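Local structure of SPD1 nuclease (2XGR) at residues N136-T141 with V192-I197. The protein probably cleaves DNA as a prophage-encoded extracellular endonuclease of Streptococcus pyogenes, a member of the metal-dependent His-Me finger nucleases. Residues are numbered along the deposited sequence; the frame is centred on the assembly and turned at random.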
ATOM      1  N   ASN A 136       3.406  11.106  -1.860  1.00 11.17           N
ATOM      2  CA  ASN A 136       3.356   9.763  -1.239  1.00 11.12           C
ATOM      3  C   ASN A 136       3.099   9.812   0.273  1.00 10.82           C
ATOM      4  O   ASN A 136       3.336   8.843   1.013  1.00  9.35           O
ATOM      5  CB  ASN A 136       4.687   9.043  -1.533  1.00  9.78           C
ATOM      6  CG  ASN A 136       4.606   7.556  -1.240  1.00  9.50           C
ATOM      7  OD1 ASN A 136       3.668   6.905  -1.722  1.00  6.61           O
ATOM      8  ND2 ASN A 136       5.520   7.011  -0.334  1.00 10.55           N
ATOM      9  N   LEU A 137       2.512  10.919   0.785  1.00  9.88           N
ATOM     10  CA  LEU A 137       2.267  11.038   2.214  1.00  9.62           C
ATOM     11  C   LEU A 137       0.826  11.507   2.464  1.00  8.82           C
ATOM     12  O   LEU A 137       0.368  12.402   1.750  1.00 12.01           O
ATOM     13  CB  LEU A 137       3.212  12.088   2.852  1.00 10.94           C
ATOM     14  CG  LEU A 137       4.701  11.686   2.912  1.00 13.60           C
ATOM     15  CD1 LEU A 137       5.596  12.876   3.280  1.00 14.72           C
ATOM     16  CD2 LEU A 137       4.880  10.523   3.911  1.00 11.34           C
ATOM     17  N   VAL A 138       0.185  10.967   3.488  1.00  9.40           N
ATOM     18  CA  VAL A 138      -1.100  11.463   4.033  1.00 11.80           C
ATOM     19  C   VAL A 138      -1.066  11.420   5.559  1.00 12.32           C
ATOM     20  O   VAL A 138      -0.383  10.579   6.183  1.00  9.74           O
ATOM     21  CB  VAL A 138      -2.303  10.644   3.506  1.00 11.82           C
ATOM     22  CG1 VAL A 138      -2.388  10.734   1.970  1.00  9.31           C
ATOM     23  CG2 VAL A 138      -2.189   9.171   3.947  1.00 10.91           C
ATOM     24  N   ALA A 139      -1.882  12.276   6.192  1.00 12.61           N
ATOM     25  CA  ALA A 139      -2.087  12.206   7.606  1.00 13.34           C
ATOM     26  C   ALA A 139      -2.635  10.830   7.943  1.00 12.93           C
ATOM     27  O   ALA A 139      -3.648  10.420   7.377  1.00 12.17           O
ATOM     28  CB  ALA A 139      -3.123  13.265   7.995  1.00 11.87           C
ATOM     29  N   MET A 140      -2.028  10.121   8.897  1.00 11.91           N
ATOM     30  CA  MET A 140      -2.372   8.753   9.126  1.00 11.65           C
ATOM     31  C   MET A 140      -2.257   8.457  10.628  1.00 12.15           C
ATOM     32  O   MET A 140      -1.285   8.925  11.270  1.00 12.35           O
ATOM     33  CB  MET A 140      -1.334   7.872   8.349  1.00 12.20           C
ATOM     34  CG  MET A 140      -1.751   6.483   8.285  1.00 11.28           C
ATOM     35  SD  MET A 140      -0.552   5.548   7.267  1.00 12.56           S
ATOM     36  CE  MET A 140      -0.948   6.063   5.591  1.00 11.40           C
ATOM     37  N   THR A 141      -3.192   7.680  11.162  1.00 10.79           N
ATOM     38  CA  THR A 141      -3.029   7.134  12.515  1.00 11.64           C
ATOM     39  C   THR A 141      -1.879   6.142  12.597  1.00 13.79           C
ATOM     40  O   THR A 141      -1.534   5.481  11.622  1.00 11.29           O
ATOM     41  CB  THR A 141      -4.282   6.473  13.082  1.00 12.31           C
ATOM     42  OG1 THR A 141      -4.605   5.281  12.362  1.00 12.26           O
ATOM     43  CG2 THR A 141      -5.515   7.494  13.057  1.00 12.83           C
ATOM     44  N   VAL A 192      -8.687  16.957   4.949  1.00 13.92           N
ATOM     45  CA  VAL A 192      -7.310  16.792   4.505  1.00 16.38           C
ATOM     46  C   VAL A 192      -6.800  15.403   4.939  1.00 13.29           C
ATOM     47  O   VAL A 192      -5.761  14.981   4.441  1.00 17.31           O
ATOM     48  CB  VAL A 192      -6.356  17.917   4.996  1.00 16.82           C
ATOM     49  CG1 VAL A 192      -6.832  19.285   4.481  1.00 24.18           C
ATOM     50  CG2 VAL A 192      -6.261  17.907   6.489  1.00 15.80           C
ATOM     51  N   VAL A 193      -7.494  14.738   5.869  1.00 12.03           N
ATOM     52  CA  VAL A 193      -7.119  13.400   6.346  1.00 11.96           C
ATOM     53  C   VAL A 193      -8.018  12.452   5.591  1.00 11.27           C
ATOM     54  O   VAL A 193      -9.265  12.518   5.686  1.00 10.92           O
ATOM     55  CB  VAL A 193      -7.439  13.264   7.897  1.00 12.80           C
ATOM     56  CG1 VAL A 193      -7.020  11.845   8.463  1.00 13.58           C
ATOM     57  CG2 VAL A 193      -6.785  14.340   8.659  1.00 15.03           C
ATOM     58  N   PRO A 194      -7.433  11.465   4.853  1.00 11.59           N
ATOM     59  CA  PRO A 194      -8.363  10.484   4.247  1.00  9.34           C
ATOM     60  C   PRO A 194      -9.078   9.633   5.266  1.00 10.95           C
ATOM     61  O   PRO A 194      -8.492   9.226   6.228  1.00 11.38           O
ATOM     62  CB  PRO A 194      -7.436   9.569   3.364  1.00  9.26           C
ATOM     63  CG  PRO A 194      -6.049   9.698   4.033  1.00 11.63           C
ATOM     64  CD  PRO A 194      -6.016  11.073   4.773  1.00 11.67           C
ATOM     65  N   ARG A 195     -10.355   9.309   5.053  1.00 10.07           N
ATOM     66  CA  ARG A 195     -11.085   8.422   5.942  1.00  9.24           C
ATOM     67  C   ARG A 195     -10.628   6.986   5.805  1.00  9.43           C
ATOM     68  O   ARG A 195     -10.779   6.189   6.730  1.00 10.96           O
ATOM     69  CB  ARG A 195     -12.562   8.472   5.548  1.00 11.26           C
ATOM     70  CG  ARG A 195     -13.149   9.869   5.818  1.00 16.17           C
ATOM     71  CD  ARG A 195     -13.790   9.912   7.120  1.00 19.21           C
ATOM     72  NE  ARG A 195     -14.337  11.276   7.384  1.00 23.43           N
ATOM     73  CZ  ARG A 195     -15.161  11.543   8.392  1.00 23.05           C
ATOM     74  NH1 ARG A 195     -15.525  10.526   9.171  1.00 18.90           N
ATOM     75  NH2 ARG A 195     -15.573  12.814   8.648  1.00 15.30           N
ATOM     76  N   GLN A 196     -10.177   6.659   4.590  1.00  9.79           N
ATOM     77  CA  GLN A 196      -9.828   5.291   4.244  1.00  9.11           C
ATOM     78  C   GLN A 196      -8.610   5.302   3.332  1.00  8.60           C
ATOM     79  O   GLN A 196      -8.313   6.288   2.653  1.00  7.67           O
ATOM     80  CB  GLN A 196     -10.958   4.552   3.481  1.00  9.82           C
ATOM     81  CG  GLN A 196     -12.223   4.426   4.299  1.00 11.56           C
ATOM     82  CD  GLN A 196     -13.361   3.929   3.473  1.00 18.58           C
ATOM     83  OE1 GLN A 196     -13.479   4.259   2.281  1.00 18.53           O
ATOM     84  NE2 GLN A 196     -14.194   3.099   4.076  1.00 23.57           N
ATOM     85  N   ILE A 197      -7.883   4.169   3.310  1.00  7.39           N
ATOM     86  CA  ILE A 197      -6.840   3.988   2.285  1.00  7.64           C
ATOM     87  C   ILE A 197      -7.103   2.674   1.574  1.00  6.89           C
ATOM     88  O   ILE A 197      -7.397   1.655   2.221  1.00  8.39           O
ATOM     89  CB  ILE A 197      -5.405   3.843   3.013  1.00  7.73           C
ATOM     90  CG1 ILE A 197      -5.138   5.069   3.899  1.00 12.15           C
ATOM     91  CG2 ILE A 197      -4.269   3.590   1.966  1.00 10.23           C
ATOM     92  CD1 ILE A 197      -4.826   6.391   3.169  1.00 17.51           C
TER
HETATM   93  O   HOH W   1      -3.289  14.094   4.641  1.00 21.87           O
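Val138 packs one branch into the corner formed by Pro194 and Ile197, in the close, buried part of the contact between 136-141 and 192-197. Val138 CG2 lies 3.9 Å from both Pro194 CG and Ile197 CD1. It meets Ile197 tip to tip, whereas the Val138 and Pro194 side chains slant across each other, Val138 CB also being near Pro194 CG and CD. CG2 sits between the backbone N and the carbonyl carbon of Val138, while CG1 is anti to that carbon (chi1 -60°). Next along, Pro194 CD approaches Ala139 O at 3.6 Å, and Val193 CG1 lies 3.8 Å from Ala139 O; both are carbon-to-oxygen van der Waals contacts. Ala139 CB meets Val193 CG2 at 3.9 Å.

The looser side lies at exposed Val192, which the other segment barely covers. There a water accepts from Ala139 N at 2.8 Å and donates to Val192 O at 2.6 Å. With no hydrogen bond running directly between the segments, this is apolar packing plus a water bridge, not sheet pairing.

Asn234 ties the two backbones together from outside: its ND2 donates to Ala139 O and Pro194 O, and its OD1 accepts from Thr141 N. Pro185 of strand 178-186 touches Val138, Pro194 and Ile197. Strands 119-121 and 137-139, antiparallel, with helix 142-146, N-capped by Thr141, are consistent with the beta-beta-alpha finger of this clan. The contact sets that finger against the large antiparallel sheet, through the loop leading into strand 196-204 and that strand's second residue, Ile197, which Leu144 of helix 142-146 also touches.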